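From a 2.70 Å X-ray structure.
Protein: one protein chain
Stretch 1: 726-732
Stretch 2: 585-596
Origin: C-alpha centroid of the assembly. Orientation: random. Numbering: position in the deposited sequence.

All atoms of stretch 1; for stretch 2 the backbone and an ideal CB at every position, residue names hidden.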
# COMPACT_ATOMS: atom_id res chain seq x y z
N ASP D 726 16.05 -22.74 14.51
CA ASP D 726 14.95 -21.79 14.62
C ASP D 726 15.10 -21.02 15.93
O ASP D 726 15.81 -21.47 16.82
CB ASP D 726 13.60 -22.50 14.53
CG ASP D 726 13.27 -22.91 13.10
OD1 ASP D 726 13.85 -22.34 12.14
OD2 ASP D 726 12.42 -23.80 12.91
N PHE D 727 14.49 -19.84 16.01
CA PHE D 727 14.58 -19.02 17.22
C PHE D 727 16.04 -18.84 17.67
O PHE D 727 16.43 -19.25 18.77
CB PHE D 727 13.71 -19.64 18.33
CG PHE D 727 12.48 -20.33 17.82
CD1 PHE D 727 11.50 -19.63 17.13
CD2 PHE D 727 12.30 -21.69 18.00
CE1 PHE D 727 10.39 -20.26 16.63
CE2 PHE D 727 11.18 -22.33 17.51
CZ PHE D 727 10.22 -21.61 16.82
N TYR D 728 16.82 -18.23 16.79
CA TYR D 728 18.27 -18.15 16.97
C TYR D 728 18.64 -16.77 17.44
O TYR D 728 18.03 -15.79 17.03
CB TYR D 728 19.00 -18.43 15.65
CG TYR D 728 20.44 -18.85 15.84
CD1 TYR D 728 20.78 -20.20 15.99
CD2 TYR D 728 21.47 -17.92 15.85
CE1 TYR D 728 22.10 -20.60 16.15
CE2 TYR D 728 22.79 -18.31 16.01
CZ TYR D 728 23.11 -19.65 16.16
OH TYR D 728 24.42 -20.05 16.33
N THR D 729 19.65 -16.71 18.30
CA THR D 729 20.10 -15.44 18.82
C THR D 729 21.58 -15.19 18.57
O THR D 729 22.42 -16.05 18.79
CB THR D 729 19.91 -15.38 20.32
OG1 THR D 729 18.55 -15.73 20.64
CG2 THR D 729 20.23 -13.97 20.81
N GLN D 730 21.87 -13.99 18.09
CA GLN D 730 23.23 -13.50 17.99
C GLN D 730 23.38 -12.28 18.91
O GLN D 730 22.68 -11.28 18.75
CB GLN D 730 23.53 -13.16 16.54
CG GLN D 730 23.52 -14.37 15.63
CD GLN D 730 23.03 -14.08 14.23
OE1 GLN D 730 22.03 -13.38 14.03
NE2 GLN D 730 23.71 -14.63 13.25
N LEU D 731 24.29 -12.39 19.87
CA LEU D 731 24.57 -11.37 20.85
C LEU D 731 25.87 -10.67 20.50
O LEU D 731 26.81 -11.30 20.01
CB LEU D 731 24.73 -12.03 22.21
CG LEU D 731 24.00 -11.51 23.44
CD1 LEU D 731 22.50 -11.35 23.20
CD2 LEU D 731 24.27 -12.48 24.56
N PHE D 732 25.94 -9.37 20.77
CA PHE D 732 27.07 -8.54 20.42
C PHE D 732 27.46 -7.62 21.58
O PHE D 732 26.84 -6.57 21.78
CB PHE D 732 26.70 -7.68 19.22
CG PHE D 732 26.35 -8.47 18.00
CD1 PHE D 732 27.35 -8.99 17.19
CD2 PHE D 732 25.03 -8.66 17.63
CE1 PHE D 732 27.02 -9.71 16.05
CE2 PHE D 732 24.71 -9.38 16.48
CZ PHE D 732 25.70 -9.90 15.70
N UNK D 585 3.38 -24.28 23.56
CA UNK D 585 4.03 -25.49 23.09
C UNK D 585 5.36 -25.37 22.38
O UNK D 585 6.01 -26.39 22.08
CB UNK D 585 3.07 -26.21 22.14
N UNK D 586 5.77 -24.14 22.09
CA UNK D 586 7.01 -23.91 21.37
C UNK D 586 8.20 -24.43 22.17
O UNK D 586 8.17 -24.47 23.40
CB UNK D 586 7.18 -22.42 21.06
N UNK D 587 9.24 -24.89 21.48
CA UNK D 587 10.48 -25.31 22.11
C UNK D 587 11.53 -24.35 21.63
O UNK D 587 11.52 -23.97 20.47
CB UNK D 587 10.84 -26.76 21.79
N UNK D 588 12.45 -23.98 22.51
CA UNK D 588 13.41 -22.93 22.24
C UNK D 588 14.72 -23.22 22.95
O UNK D 588 14.72 -23.82 24.01
CB UNK D 588 12.86 -21.57 22.67
N UNK D 589 15.85 -22.82 22.40
CA UNK D 589 17.10 -23.07 23.11
C UNK D 589 17.12 -22.36 24.46
O UNK D 589 16.46 -21.34 24.65
CB UNK D 589 18.29 -22.62 22.26
N UNK D 590 17.89 -22.88 25.41
CA UNK D 590 18.05 -22.14 26.66
C UNK D 590 18.79 -20.81 26.44
O UNK D 590 18.56 -19.84 27.15
CB UNK D 590 18.80 -23.00 27.68
N UNK D 591 19.66 -20.78 25.44
CA UNK D 591 20.40 -19.57 25.09
C UNK D 591 19.47 -18.44 24.65
O UNK D 591 19.66 -17.29 25.02
CB UNK D 591 21.41 -19.87 23.98
N UNK D 592 18.46 -18.76 23.87
CA UNK D 592 17.56 -17.74 23.38
C UNK D 592 16.61 -17.23 24.47
O UNK D 592 16.48 -16.01 24.66
CB UNK D 592 16.76 -18.29 22.20
N UNK D 593 15.95 -18.14 25.19
CA UNK D 593 15.12 -17.78 26.34
C UNK D 593 15.88 -16.85 27.28
O UNK D 593 15.34 -15.84 27.74
CB UNK D 593 14.67 -19.03 27.09
N UNK D 594 17.14 -17.18 27.56
CA UNK D 594 17.99 -16.33 28.35
C UNK D 594 18.16 -14.95 27.72
O UNK D 594 18.02 -13.94 28.42
CB UNK D 594 19.35 -17.00 28.54
N UNK D 595 18.42 -14.93 26.41
CA UNK D 595 18.82 -13.72 25.69
C UNK D 595 17.70 -12.71 25.44
O UNK D 595 17.95 -11.52 25.32
CB UNK D 595 19.43 -14.12 24.34
N UNK D 596 16.47 -13.18 25.33
CA UNK D 596 15.30 -12.29 25.32
C UNK D 596 15.01 -11.74 26.73
O UNK D 596 14.53 -10.64 26.87
CB UNK D 596 14.08 -13.03 24.78

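Position 585 lies beyond the reach of stretch 1. Its phi is 95°, and a positive phi by itself favours glycine. The deposited residue is Gly585.

At position 586 the CA-to-CB bond points toward stretch 1, and the ideal CB is 5.3 Å from Phe727 CZ. The ring offers an apolar face and no polar partner. An aliphatic side chain would suit, or a long one with a flexible stem. The residue is Arg586. Its CD lies over one face of the Phe727 ring, 3.7 Å from the centroid and 22° off the normal, a CH-pi contact. The guanidinium finds its hydrogen bonds elsewhere in the structure.

Position 587 points sideways, with nothing of stretch 1 within 5.5 Å of its ideal CB. Many side chains would fit. It is Ile587, whose end leads away. Its backbone makes the closer approach: Ile587 O is 3.4 Å from Phe727 CE2.

Position 588 also points sideways, with its ideal CB 4.7 Å from Phe727 CD2. A small or medium side chain could rest near the ring. The residue is Thr588, with Thr588 OG1 3.8 Å from Phe727 CD2.

Position 589 comes right before a helix. Its phi/psi of -62/154 suits an N-cap, so serine, threonine, aspartate or asparagine would be natural. The residue is Ser589, chi1 in p. Ser589 OG accepts a hydrogen bond from the backbone N of position 592, which caps the helix start.

Position 590 opens the helix out of reach of stretch 1, which sets no preference. It is Leu590.

Position 591 points toward stretch 1, but no atom of it lies within 5.5 Å of the ideal CB. The carbonyl of Thr729 is an acceptor farther out. A long side chain with a donor at its end would suit, lysine or arginine. The residue is Lys591, with all four chi angles in t. This extended chain brings Lys591 NZ to Thr729 O, where it donates a 3.0 Å hydrogen bond. Lys591 NZ also donates to a water, its O 3.1 Å away, that accepts from Leu731 N as well.

Position 592 faces stretch 1 closely. The ideal CB is 3.5 Å from Thr729 OG1 and 3.6 Å from Phe727 O. Space is short and both neighbours are polar, so a small hydroxyl residue, serine or threonine, fits well. The residue is Thr592, chi1 in m. Thr592 OG1 donates to Phe727 O at 2.7 Å and accepts from Thr729 OG1 at 3.0 Å. One hydroxyl thus ties the helix to two residues of stretch 1.

Position 593 points away, so stretch 1 places little limit on it. It is Arg593.

At position 594 an ideal CB would lie 3.3 Å from Leu590 O, which favours glycine. Gly594 is found.

Position 595 points toward stretch 1, with its ideal CB 3.6 Å from Thr729 CG2. These close methyls suit a small apolar residue. Ala595 CB packs on Thr729 CG2 at 3.6 Å and on Leu731 CD1 at 4.2 Å.

Position 596 points sideways and makes no contact. It is Val596.

Stretch 2 585-596: GRITSLKTRGAV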
# COMPACT_ATOMS: atom_id res chain seq x y z
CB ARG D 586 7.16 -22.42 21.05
CG ARG D 586 8.53 -22.02 20.56
CD ARG D 586 8.48 -20.76 19.71
NE ARG D 586 7.36 -20.79 18.78
CZ ARG D 586 6.32 -19.94 18.80
NH1 ARG D 586 6.24 -18.97 19.71
NH2 ARG D 586 5.35 -20.07 17.90
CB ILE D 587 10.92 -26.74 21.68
CG1 ILE D 587 9.88 -27.80 22.06
CG2 ILE D 587 12.28 -27.09 22.29
CD1 ILE D 587 10.26 -29.21 21.62
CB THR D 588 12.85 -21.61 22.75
OG1 THR D 588 12.01 -21.02 21.74
CG2 THR D 588 13.96 -20.66 23.08
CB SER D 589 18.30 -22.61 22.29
OG SER D 589 18.25 -21.21 22.10
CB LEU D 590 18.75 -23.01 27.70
CG LEU D 590 19.12 -22.42 29.05
CD1 LEU D 590 17.91 -21.85 29.76
CD2 LEU D 590 19.75 -23.53 29.86
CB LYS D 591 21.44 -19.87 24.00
CG LYS D 591 22.20 -18.66 23.49
CD LYS D 591 22.85 -18.95 22.13
CE LYS D 591 23.72 -17.76 21.70
NZ LYS D 591 24.27 -17.86 20.29
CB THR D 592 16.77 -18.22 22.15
OG1 THR D 592 17.69 -18.58 21.10
CG2 THR D 592 15.83 -17.13 21.66
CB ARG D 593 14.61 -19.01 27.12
CG ARG D 593 14.00 -20.06 26.25
CD ARG D 593 13.14 -21.05 27.00
NE ARG D 593 13.84 -21.84 28.03
CZ ARG D 593 14.48 -22.99 27.83
NH1 ARG D 593 14.58 -23.50 26.62
NH2 ARG D 593 15.04 -23.61 28.85
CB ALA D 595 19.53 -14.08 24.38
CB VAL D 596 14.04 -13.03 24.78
CG1 VAL D 596 12.85 -12.10 24.75
CG2 VAL D 596 14.29 -13.59 23.39
O HOH W 1 25.54 -15.02 20.39
O HOH W 2 20.51 -19.81 19.63
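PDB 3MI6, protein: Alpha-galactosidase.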